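Local coordinates for protein FG41 Malonate Semialdehyde Decarboxylase (PDB 3MLC) that belongs to the tautomerase superfamily (MIF clan), whose small enzymes are built from beta-alpha-beta units, and assembles here from three copies of the chain, at residues A[1-6]-A[68-73]; A[19-24]-A[36-41]; A[25-30]-A[86-91]; A[59-64]-A[101-106]. All coordinates share one frame; numbering follows the deposited sequence.

Contact 1. Residues A[1-6]-A[68-73]. With PR6 (3-chloro-3-oxopropanoic acid), chain F.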
# COMPACT_ATOMS: atom_id res chain seq x y z
N PRO A 1 11.73 5.56 -6.05
CA PRO A 1 10.69 5.27 -5.06
C PRO A 1 9.31 5.13 -5.69
O PRO A 1 9.04 5.72 -6.74
CB PRO A 1 10.73 6.50 -4.15
CG PRO A 1 11.24 7.60 -5.02
CD PRO A 1 12.18 6.96 -6.00
N LEU A 2 8.44 4.35 -5.05
CA LEU A 2 7.05 4.23 -5.47
C LEU A 2 6.15 5.06 -4.58
O LEU A 2 6.15 4.89 -3.35
CB LEU A 2 6.61 2.76 -5.47
CG LEU A 2 5.16 2.44 -5.87
CD1 LEU A 2 4.90 2.74 -7.35
CD2 LEU A 2 4.83 0.99 -5.55
N ILE A 3 5.34 5.99 -5.16
CA ILE A 3 4.46 6.90 -4.44
C ILE A 3 3.01 6.57 -4.71
O ILE A 3 2.58 6.49 -5.86
CB ILE A 3 4.72 8.43 -4.78
CG1 ILE A 3 6.21 8.77 -4.88
CG2 ILE A 3 4.00 9.36 -3.80
CD1 ILE A 3 7.05 8.31 -3.69
N ARG A 4 2.25 6.38 -3.63
CA ARG A 4 0.83 6.23 -3.74
C ARG A 4 0.19 7.49 -3.22
O ARG A 4 0.33 7.85 -2.04
CB ARG A 4 0.34 4.98 -2.96
CG ARG A 4 0.77 3.69 -3.60
CD ARG A 4 0.56 2.50 -2.68
NE ARG A 4 1.15 1.29 -3.27
CZ ARG A 4 0.48 0.41 -4.03
NH1 ARG A 4 -0.81 0.60 -4.28
NH2 ARG A 4 1.12 -0.67 -4.54
N ILE A 5 -0.50 8.20 -4.11
CA ILE A 5 -1.18 9.42 -3.72
C ILE A 5 -2.66 9.10 -3.71
O ILE A 5 -3.25 8.83 -4.75
CB ILE A 5 -0.89 10.59 -4.72
CG1 ILE A 5 0.60 10.95 -4.72
CG2 ILE A 5 -1.77 11.82 -4.38
CD1 ILE A 5 1.16 11.38 -6.07
N ASP A 6 -3.26 9.15 -2.54
CA ASP A 6 -4.69 8.93 -2.46
C ASP A 6 -5.39 10.21 -2.08
O ASP A 6 -5.07 10.82 -1.07
CB ASP A 6 -5.03 7.81 -1.48
CG ASP A 6 -4.70 6.44 -2.03
OD1 ASP A 6 -5.65 5.69 -2.40
OD2 ASP A 6 -3.51 6.09 -2.07
N ILE A 68 -0.28 10.82 1.05
CA ILE A 68 0.89 10.55 0.24
C ILE A 68 1.74 9.52 0.98
O ILE A 68 2.20 9.77 2.07
CB ILE A 68 1.70 11.86 -0.03
CG1 ILE A 68 0.88 12.85 -0.86
CG2 ILE A 68 3.04 11.57 -0.70
CD1 ILE A 68 1.23 14.32 -0.63
N HIS A 69 1.94 8.36 0.38
CA HIS A 69 2.63 7.27 1.05
C HIS A 69 3.82 6.95 0.19
O HIS A 69 3.66 6.51 -0.94
CB HIS A 69 1.70 6.06 1.14
CG HIS A 69 2.14 4.98 2.08
ND1 HIS A 69 3.41 4.89 2.61
CD2 HIS A 69 1.47 3.90 2.54
CE1 HIS A 69 3.49 3.82 3.38
NE2 HIS A 69 2.32 3.20 3.35
N VAL A 70 5.01 7.17 0.73
CA VAL A 70 6.26 7.00 0.01
C VAL A 70 6.88 5.64 0.35
O VAL A 70 7.23 5.38 1.50
CB VAL A 70 7.28 8.16 0.39
CG1 VAL A 70 8.62 8.03 -0.37
CG2 VAL A 70 6.67 9.52 0.16
N PHE A 71 7.03 4.78 -0.65
CA PHE A 71 7.78 3.54 -0.49
C PHE A 71 9.18 3.69 -1.09
O PHE A 71 9.35 3.91 -2.30
CB PHE A 71 7.05 2.34 -1.11
CG PHE A 71 5.68 2.10 -0.54
CD1 PHE A 71 5.50 1.21 0.52
CD2 PHE A 71 4.57 2.75 -1.06
CE1 PHE A 71 4.24 0.96 1.04
CE2 PHE A 71 3.29 2.50 -0.54
CZ PHE A 71 3.12 1.61 0.50
N THR A 72 10.19 3.56 -0.26
CA THR A 72 11.54 3.93 -0.64
C THR A 72 12.63 3.17 0.06
O THR A 72 12.45 2.72 1.14
CB THR A 72 11.74 5.42 -0.57
OG1 THR A 72 12.72 5.82 -1.52
CG2 THR A 72 12.14 5.82 0.76
N GLN A 73 13.74 2.96 -0.63
CA GLN A 73 15.00 2.51 -0.06
C GLN A 73 15.25 3.06 1.32
O GLN A 73 15.15 4.23 1.53
CB GLN A 73 16.13 2.95 -0.98
CG GLN A 73 16.84 1.87 -1.62
CD GLN A 73 17.76 2.34 -2.69
OE1 GLN A 73 18.85 2.80 -2.42
NE2 GLN A 73 17.34 2.20 -3.90
CAH PR6 F . 12.71 4.62 -6.02
OAI PR6 F . 13.60 4.92 -6.76
CAJ PR6 F . 12.67 3.24 -5.44
CAK PR6 F . 13.81 3.20 -4.42
OAL PR6 F . 14.83 2.67 -4.77
OAM PR6 F . 13.66 3.80 -3.38
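Ile-3 joins the two strands on their apolar face. Its CD1 lies 3.7 Å from Val-70 CG1, the two side chains running side by side, while chi1 of -42° sets CG1 beside the backbone N and CG2 anti to it, where Ile-3 CG2 meets Ile-68 CG2 at 3.9 Å. Ile-5 and Ile-68 approach more loosely through their CG1 atoms. Val-23 and Leu-27 of helix 14-31 pack on Ile-3, and Val-23 also on Ile-68. On the reverse face, the extended Arg-4 chain brings CD to 3.5 Å from Phe-71 CE2, its guanidinium turned 83° to the ring. Strands 2-8 and 66-73 are antiparallel neighbours (168° between the short segments) inside the tautomerase-fold sheet. Leu-2/Phe-71 and Arg-4/His-69 are hydrogen-bonded pairs, with Phe-71 N to Leu-2 O at 2.8 Å; Ile-3/Val-70 is a non-hydrogen-bonded pair. Subunits meet over the Arg-4 face: Arg-4 NH1 forms a salt bridge with Asp-6 of the second subunit. At the amino-terminal end Pro-1 CB packs on Thr-72 OG1, and Pro-1 N is covalently bonded to CAH of PR6 (1.4 Å). The ligand's OAM accepts from Thr-72 OG1 and Gln-73 N, both at 2.9 Å, and Gln-73 NE2 reaches OAL in a weak bond.

Contact 2. Residues A[19-24]-A[36-41]. With PR6 (3-chloro-3-oxopropanoic acid), chain F.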
# COMPACT_ATOMS: atom_id res chain seq x y z
N ILE A 19 -0.65 18.10 -8.45
CA ILE A 19 -0.26 17.53 -7.15
C ILE A 19 0.82 16.47 -7.33
O ILE A 19 1.76 16.41 -6.55
CB ILE A 19 -1.50 16.94 -6.38
CG1 ILE A 19 -2.45 18.06 -5.97
CG2 ILE A 19 -1.07 16.09 -5.13
CD1 ILE A 19 -3.84 17.62 -5.58
N ALA A 20 0.67 15.64 -8.37
CA ALA A 20 1.62 14.56 -8.68
C ALA A 20 2.97 15.10 -9.13
O ALA A 20 4.02 14.62 -8.70
CB ALA A 20 1.03 13.62 -9.74
N ASP A 21 2.93 16.10 -10.01
CA ASP A 21 4.09 16.92 -10.37
C ASP A 21 4.84 17.54 -9.19
O ASP A 21 6.06 17.43 -9.10
CB ASP A 21 3.68 17.99 -11.38
CG ASP A 21 3.30 17.40 -12.73
OD1 ASP A 21 2.66 18.11 -13.52
OD2 ASP A 21 3.63 16.22 -13.01
N ALA A 22 4.09 18.20 -8.31
CA ALA A 22 4.63 18.83 -7.11
C ALA A 22 5.31 17.86 -6.14
O ALA A 22 6.44 18.11 -5.71
CB ALA A 22 3.53 19.65 -6.40
N VAL A 23 4.65 16.73 -5.86
CA VAL A 23 5.21 15.67 -4.98
C VAL A 23 6.51 15.18 -5.57
O VAL A 23 7.46 14.95 -4.85
CB VAL A 23 4.20 14.47 -4.76
CG1 VAL A 23 4.89 13.25 -4.08
CG2 VAL A 23 2.98 14.92 -3.96
N HIS A 24 6.54 15.05 -6.90
CA HIS A 24 7.70 14.54 -7.61
C HIS A 24 8.84 15.55 -7.71
O HIS A 24 10.01 15.20 -7.54
CB HIS A 24 7.33 14.05 -9.02
CG HIS A 24 8.51 13.53 -9.78
ND1 HIS A 24 9.22 12.41 -9.39
CD2 HIS A 24 9.12 13.98 -10.90
CE1 HIS A 24 10.23 12.21 -10.22
NE2 HIS A 24 10.18 13.14 -11.16
N ARG A 36 13.79 11.22 -14.07
CA ARG A 36 12.87 10.20 -14.62
C ARG A 36 12.64 9.01 -13.67
O ARG A 36 12.01 8.01 -14.04
CB ARG A 36 13.32 9.72 -16.00
CG ARG A 36 13.31 10.81 -17.10
CD ARG A 36 13.12 10.22 -18.52
NE ARG A 36 11.76 10.46 -19.03
CZ ARG A 36 10.92 9.51 -19.47
NH1 ARG A 36 11.29 8.24 -19.48
NH2 ARG A 36 9.71 9.83 -19.91
N ASP A 37 13.15 9.14 -12.44
CA ASP A 37 12.92 8.16 -11.34
C ASP A 37 11.54 8.46 -10.75
O ASP A 37 11.41 8.87 -9.60
CB ASP A 37 14.01 8.34 -10.28
CG ASP A 37 13.98 7.27 -9.22
OD1 ASP A 37 13.06 6.41 -9.19
OD2 ASP A 37 14.92 7.27 -8.39
N ARG A 38 10.53 8.29 -11.58
CA ARG A 38 9.17 8.71 -11.27
C ARG A 38 8.16 7.58 -11.43
O ARG A 38 7.89 7.14 -12.58
CB ARG A 38 8.76 9.86 -12.18
CG ARG A 38 7.37 10.35 -11.87
CD ARG A 38 7.07 11.58 -12.68
NE ARG A 38 5.77 12.06 -12.31
CZ ARG A 38 5.24 13.23 -12.68
NH1 ARG A 38 5.90 14.09 -13.46
NH2 ARG A 38 4.02 13.54 -12.23
N PHE A 39 7.60 7.16 -10.29
CA PHE A 39 6.65 6.05 -10.18
C PHE A 39 5.57 6.38 -9.17
O PHE A 39 5.84 6.43 -7.97
CB PHE A 39 7.39 4.75 -9.81
CG PHE A 39 8.59 4.52 -10.64
CD1 PHE A 39 9.85 5.00 -10.23
CD2 PHE A 39 8.46 3.95 -11.91
CE1 PHE A 39 10.97 4.83 -11.03
CE2 PHE A 39 9.57 3.79 -12.71
CZ PHE A 39 10.83 4.24 -12.28
N GLN A 40 4.35 6.59 -9.67
CA GLN A 40 3.26 7.12 -8.88
C GLN A 40 1.94 6.48 -9.26
O GLN A 40 1.67 6.26 -10.43
CB GLN A 40 3.13 8.66 -9.06
CG GLN A 40 4.46 9.44 -8.86
CD GLN A 40 4.29 10.95 -8.83
OE1 GLN A 40 3.43 11.51 -9.51
NE2 GLN A 40 5.12 11.61 -8.03
N ILE A 41 1.12 6.18 -8.26
CA ILE A 41 -0.24 5.69 -8.48
C ILE A 41 -1.19 6.68 -7.82
O ILE A 41 -1.27 6.75 -6.60
CB ILE A 41 -0.46 4.23 -7.92
CG1 ILE A 41 0.49 3.22 -8.62
CG2 ILE A 41 -1.91 3.81 -8.11
CD1 ILE A 41 0.70 1.87 -7.89
CAH PR6 F . 12.71 4.62 -6.02
OAI PR6 F . 13.60 4.92 -6.76
CAJ PR6 F . 12.67 3.24 -5.44
CAK PR6 F . 13.81 3.20 -4.42
OAL PR6 F . 14.83 2.67 -4.77
OAM PR6 F . 13.66 3.80 -3.38
O HOH W 1 7.56 10.89 -7.57
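Arg-38 lies stretched across one face of the His-24 ring. With CG anti to the backbone N (chi1 -179°) and the chain extended as far as NE, its methylenes pass over the imidazole: CB is 3.4 Å from His-24 CE1, and CD sits 3.7 Å from the ring centroid in a CH-pi contact. The guanidinium, turned only 20° from the ring plane, continues past it to Asp-21. Arg-38 NH2 (2.8 Å) and NH1 (3.1 Å) both grip the single oxygen OD2 of Asp-21 in an end-on salt bridge; OD2 lies in the guanidinium plane, but the carboxylate stands at 80° to it. Arg-17 NE adds a second salt bridge to OD2. His-24 is itself fixed by NE2, bonded to Ala-35 O, while one water bridges His-24 ND1 and Gln-40 NE2. Gln-40, extended beyond CG, gives the same NE2 to Ala-20 O (3.3 Å). The helix bond from His-24 N reaches that carbonyl from the opposite face of its plane, giving this oxygen two donors. Asp-37 OD1 approaches PR6 OAI at 2.9 Å. The contact folds helix 14-31 back on strand 39-45 within the unit of strand 2-8, helix 14-31 and strand 39-45, a beta-alpha-beta crossover whose two strands are parallel neighbours; beyond Phe-39 and Gln-40 the sheet runs on into the second subunit.

Contact 3. Residues A[25-30]-A[86-91]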
# COMPACT_ATOMS: atom_id res chain seq x y z
N ASP A 25 8.50 16.80 -8.04
CA ASP A 25 9.51 17.88 -8.07
C ASP A 25 10.21 17.95 -6.73
O ASP A 25 11.43 18.10 -6.67
CB ASP A 25 8.90 19.26 -8.41
CG ASP A 25 8.27 19.32 -9.80
OD1 ASP A 25 8.78 18.65 -10.73
OD2 ASP A 25 7.24 20.05 -9.97
N ALA A 26 9.42 17.83 -5.66
CA ALA A 26 9.93 17.96 -4.31
C ALA A 26 10.91 16.82 -3.94
O ALA A 26 11.93 17.09 -3.32
CB ALA A 26 8.79 18.07 -3.30
N LEU A 27 10.59 15.58 -4.35
CA LEU A 27 11.47 14.43 -4.11
C LEU A 27 12.75 14.50 -4.92
O LEU A 27 13.76 13.98 -4.49
CB LEU A 27 10.77 13.09 -4.38
CG LEU A 27 9.52 12.81 -3.56
CD1 LEU A 27 8.62 11.83 -4.30
CD2 LEU A 27 9.89 12.33 -2.16
N VAL A 28 12.67 15.07 -6.11
CA VAL A 28 13.88 15.33 -6.91
C VAL A 28 14.73 16.39 -6.20
O VAL A 28 15.94 16.21 -6.03
CB VAL A 28 13.55 15.68 -8.39
CG1 VAL A 28 14.82 16.05 -9.18
CG2 VAL A 28 12.85 14.50 -9.08
N GLU A 29 14.09 17.47 -5.73
CA GLU A 29 14.79 18.49 -4.96
C GLU A 29 15.57 17.97 -3.76
O GLU A 29 16.79 18.18 -3.68
CB GLU A 29 13.82 19.56 -4.46
CG GLU A 29 13.35 20.57 -5.48
CD GLU A 29 12.78 21.81 -4.80
OE1 GLU A 29 11.90 22.48 -5.41
OE2 GLU A 29 13.22 22.11 -3.67
N VAL A 30 14.89 17.33 -2.81
CA VAL A 30 15.58 16.90 -1.58
C VAL A 30 16.34 15.57 -1.70
O VAL A 30 17.45 15.43 -1.18
CB VAL A 30 14.68 17.02 -0.30
CG1 VAL A 30 13.22 16.86 -0.63
CG2 VAL A 30 15.12 16.07 0.82
N ALA A 86 8.51 18.83 4.35
CA ALA A 86 8.40 20.30 4.17
C ALA A 86 8.29 20.67 2.70
O ALA A 86 7.40 21.44 2.34
CB ALA A 86 9.58 21.03 4.81
N ALA A 87 9.19 20.12 1.88
CA ALA A 87 9.22 20.45 0.45
C ALA A 87 7.93 20.06 -0.26
O ALA A 87 7.42 20.84 -1.06
CB ALA A 87 10.43 19.83 -0.23
N ILE A 88 7.39 18.88 0.05
CA ILE A 88 6.12 18.44 -0.52
C ILE A 88 4.98 19.39 -0.16
O ILE A 88 4.25 19.81 -1.02
CB ILE A 88 5.74 16.97 -0.12
CG1 ILE A 88 6.84 15.98 -0.53
CG2 ILE A 88 4.38 16.57 -0.72
CD1 ILE A 88 6.52 14.52 -0.18
N THR A 89 4.86 19.73 1.12
CA THR A 89 3.77 20.58 1.62
C THR A 89 3.84 22.00 1.03
O THR A 89 2.82 22.56 0.60
CB THR A 89 3.74 20.58 3.17
OG1 THR A 89 3.69 19.23 3.65
CG2 THR A 89 2.52 21.29 3.71
N GLU A 90 5.05 22.56 0.97
CA GLU A 90 5.23 23.88 0.38
C GLU A 90 5.10 23.84 -1.15
O GLU A 90 4.62 24.80 -1.74
CB GLU A 90 6.49 24.63 0.93
CG GLU A 90 7.88 24.02 0.61
CD GLU A 90 8.96 24.20 1.74
OE1 GLU A 90 10.14 23.84 1.48
OE2 GLU A 90 8.67 24.67 2.88
N SER A 91 5.46 22.72 -1.78
CA SER A 91 5.25 22.52 -3.22
C SER A 91 3.78 22.46 -3.61
O SER A 91 3.44 22.72 -4.77
CB SER A 91 5.93 21.25 -3.74
OG SER A 91 7.31 21.47 -3.97
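Two helices lying on the same face of the sheet, 14-31 and 78-92, come together where Ala-26 meets Ala-87 and Ile-88. The methyl of Ala-26 rests directly against the opposing backbone, with CB 3.7 Å from both Ala-87 C and Ile-88 N. Round that point the same methyl also touches Ala-87 CB (3.9 Å), Ile-88 CG1 and, on the next turn, Ser-91 OG (3.8 Å). Small residues on both sides let the backbones come close: CA of Ala-26 and CA of Ile-88 are 5.4 Å apart, and the axes of the short segments pass at 8.7 Å. Their directions differ by 143°, a roughly antiparallel pairing of the helices that follow strands 2-8 and 66-73 in this beta-alpha-beta fold. Toward the sheet the contact becomes wholly apolar. Ile-88 carries CG1 anti to the carbonyl carbon and the chain extended to CD1, which lies 4.5 Å from Leu-27 CD2. One turn after Ala-26, Val-30 sets CG1 4.1 Å from Ala-87 CB; its chi1 of 29° falls short of a staggered rotamer. Val-30 packs further on Thr-80, Arg-83 and Val-84 of helix 78-92. On the flank of helix 78-92 turned from helix 14-31, Thr-89 packs on Gly-119 of the third subunit.

Contact 4. Residues A[59-64]-A[101-106]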
# COMPACT_ATOMS: atom_id res chain seq x y z
N PHE A 59 -6.59 20.90 15.08
CA PHE A 59 -6.91 21.56 13.82
C PHE A 59 -7.99 20.78 13.07
O PHE A 59 -8.29 19.63 13.42
CB PHE A 59 -5.65 21.77 12.94
CG PHE A 59 -5.02 20.49 12.44
CD1 PHE A 59 -4.04 19.84 13.19
CD2 PHE A 59 -5.38 19.96 11.20
CE1 PHE A 59 -3.44 18.67 12.70
CE2 PHE A 59 -4.80 18.79 10.72
CZ PHE A 59 -3.82 18.15 11.46
N GLN A 60 -8.61 21.41 12.07
CA GLN A 60 -9.50 20.66 11.20
C GLN A 60 -8.96 20.66 9.77
O GLN A 60 -8.25 21.57 9.34
CB GLN A 60 -10.96 21.15 11.27
CG GLN A 60 -12.04 20.05 11.62
CD GLN A 60 -12.10 18.84 10.63
OE1 GLN A 60 -13.12 18.64 9.95
NE2 GLN A 60 -11.04 18.03 10.60
N ARG A 61 -9.29 19.59 9.05
CA ARG A 61 -9.00 19.48 7.64
C ARG A 61 -10.27 19.78 6.84
O ARG A 61 -11.40 19.65 7.35
CB ARG A 61 -8.48 18.07 7.34
CG ARG A 61 -7.54 17.47 8.39
CD ARG A 61 -6.78 16.27 7.81
NE ARG A 61 -5.91 15.60 8.78
CZ ARG A 61 -4.58 15.64 8.77
NH1 ARG A 61 -3.92 16.34 7.85
NH2 ARG A 61 -3.89 14.97 9.70
N SER A 62 -10.10 20.22 5.60
CA SER A 62 -11.20 20.14 4.66
C SER A 62 -11.44 18.64 4.34
O SER A 62 -10.59 17.79 4.67
CB SER A 62 -10.92 20.97 3.40
OG SER A 62 -10.07 20.31 2.49
N PRO A 63 -12.61 18.30 3.78
CA PRO A 63 -12.78 16.92 3.29
C PRO A 63 -11.88 16.54 2.11
O PRO A 63 -11.83 15.37 1.74
CB PRO A 63 -14.27 16.85 2.91
CG PRO A 63 -14.69 18.27 2.71
CD PRO A 63 -13.85 19.10 3.63
N SER A 64 -11.19 17.52 1.52
CA SER A 64 -10.33 17.29 0.36
C SER A 64 -8.90 16.92 0.77
O SER A 64 -7.94 17.61 0.43
CB SER A 64 -10.30 18.54 -0.53
OG SER A 64 -11.59 18.86 -1.00
N ASP A 101 -4.36 19.65 4.98
CA ASP A 101 -4.93 18.53 4.24
C ASP A 101 -3.88 17.57 3.67
O ASP A 101 -4.19 16.75 2.82
CB ASP A 101 -5.84 19.04 3.11
CG ASP A 101 -6.98 19.90 3.61
OD1 ASP A 101 -7.23 19.94 4.83
OD2 ASP A 101 -7.64 20.55 2.77
N VAL A 102 -2.64 17.68 4.14
CA VAL A 102 -1.57 16.81 3.65
C VAL A 102 -1.16 15.83 4.75
O VAL A 102 -0.82 16.24 5.87
CB VAL A 102 -0.35 17.65 3.15
CG1 VAL A 102 0.80 16.74 2.68
CG2 VAL A 102 -0.76 18.62 2.04
N PHE A 103 -1.22 14.53 4.44
CA PHE A 103 -0.74 13.47 5.33
C PHE A 103 0.32 12.68 4.56
O PHE A 103 0.08 12.24 3.44
CB PHE A 103 -1.92 12.57 5.76
CG PHE A 103 -1.54 11.47 6.74
CD1 PHE A 103 -1.71 11.66 8.12
CD2 PHE A 103 -1.05 10.24 6.30
CE1 PHE A 103 -1.39 10.65 9.03
CE2 PHE A 103 -0.71 9.22 7.20
CZ PHE A 103 -0.89 9.43 8.57
N ILE A 104 1.50 12.54 5.15
CA ILE A 104 2.57 11.80 4.50
C ILE A 104 3.09 10.72 5.43
O ILE A 104 3.15 10.90 6.65
CB ILE A 104 3.77 12.69 4.02
CG1 ILE A 104 3.31 14.05 3.47
CG2 ILE A 104 4.62 11.95 2.95
CD1 ILE A 104 4.43 15.09 3.43
N ALA A 105 3.44 9.59 4.82
CA ALA A 105 4.12 8.50 5.48
C ALA A 105 5.19 7.87 4.58
O ALA A 105 5.10 7.90 3.34
CB ALA A 105 3.10 7.44 5.92
N ILE A 106 6.21 7.32 5.21
CA ILE A 106 7.24 6.61 4.50
C ILE A 106 7.33 5.20 5.06
O ILE A 106 7.28 4.99 6.28
CB ILE A 106 8.63 7.29 4.65
CG1 ILE A 106 8.56 8.76 4.22
CG2 ILE A 106 9.74 6.47 3.89
CD1 ILE A 106 9.67 9.64 4.77
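Ser-62 OG donates to Asp-101 OD2 across a modelled separation of just 2.5 Å, a very short hydrogen bond whose exact length is doubtful. The other carboxylate oxygen is used too: Ser-62 N gives its hydrogen to Asp-101 OD1 at 3.0 Å, with an angle of 140° at the hydrogen, meeting OD1 on its syn side but 30° out of the carboxylate plane. One serine thus holds both oxygens of the aspartate, through backbone and side chain together. The chi1 of Ser-62, 80°, places OG between the backbone N and the carbonyl carbon, where it also accepts from Ser-64 N (3.2 Å) and closes an ST turn. The turn brings Ser-64 O to 3.7 Å from Asp-101 CB; Ser-64 OG is bonded to Asp-10. Just before the serine, Arg-61 lays its CB 3.4 Å from Asp-101 OD1 and then runs out, extended from CG to NE, alongside the start of the strand. At its end, Phe-59 CE2 lies over the centre of one face of the Arg-61 guanidinium, and Arg-61 NH2 comes to the edge of the Phe-103 ring, 4.3 Å from CD1. NE bonds to Glu-53 O and NH2 to Phe-116 O of the third subunit. The loop leading into strand 66-73 is thereby tied to the beginning of strand 102-109, the neighbour parallel to 66-73 in the sheet, while Val-102 and Ile-104 pack on helix 78-92, and Ile-104 and Ala-105 join a strand of the third subunit.

Contacts 1, 2 and 4 share one sheet. Contact 1 supplies its two inner strands: Ile-3 N bonds to Phe-39 O of contact 2 (2.9 Å), and Val-70 N to Ala-105 O of contact 4 (2.7 Å). Contact 3 lies on the face of this sheet, where Ile-88 CG2 touches both Ile-68 CD1 of contact 1 and Val-23 CG2 of contact 2 at 3.9 Å. PR6 is reached by contacts 1 and 2 together, with Tyr-123 OH as a further partner; the side chain of Leu-27 is about 8 Å from the ligand. Contacts 2 and 4 do not touch: their centres are about 18 Å apart and their nearest atoms about 7 Å. Contact 4 belongs to the interface with the third subunit.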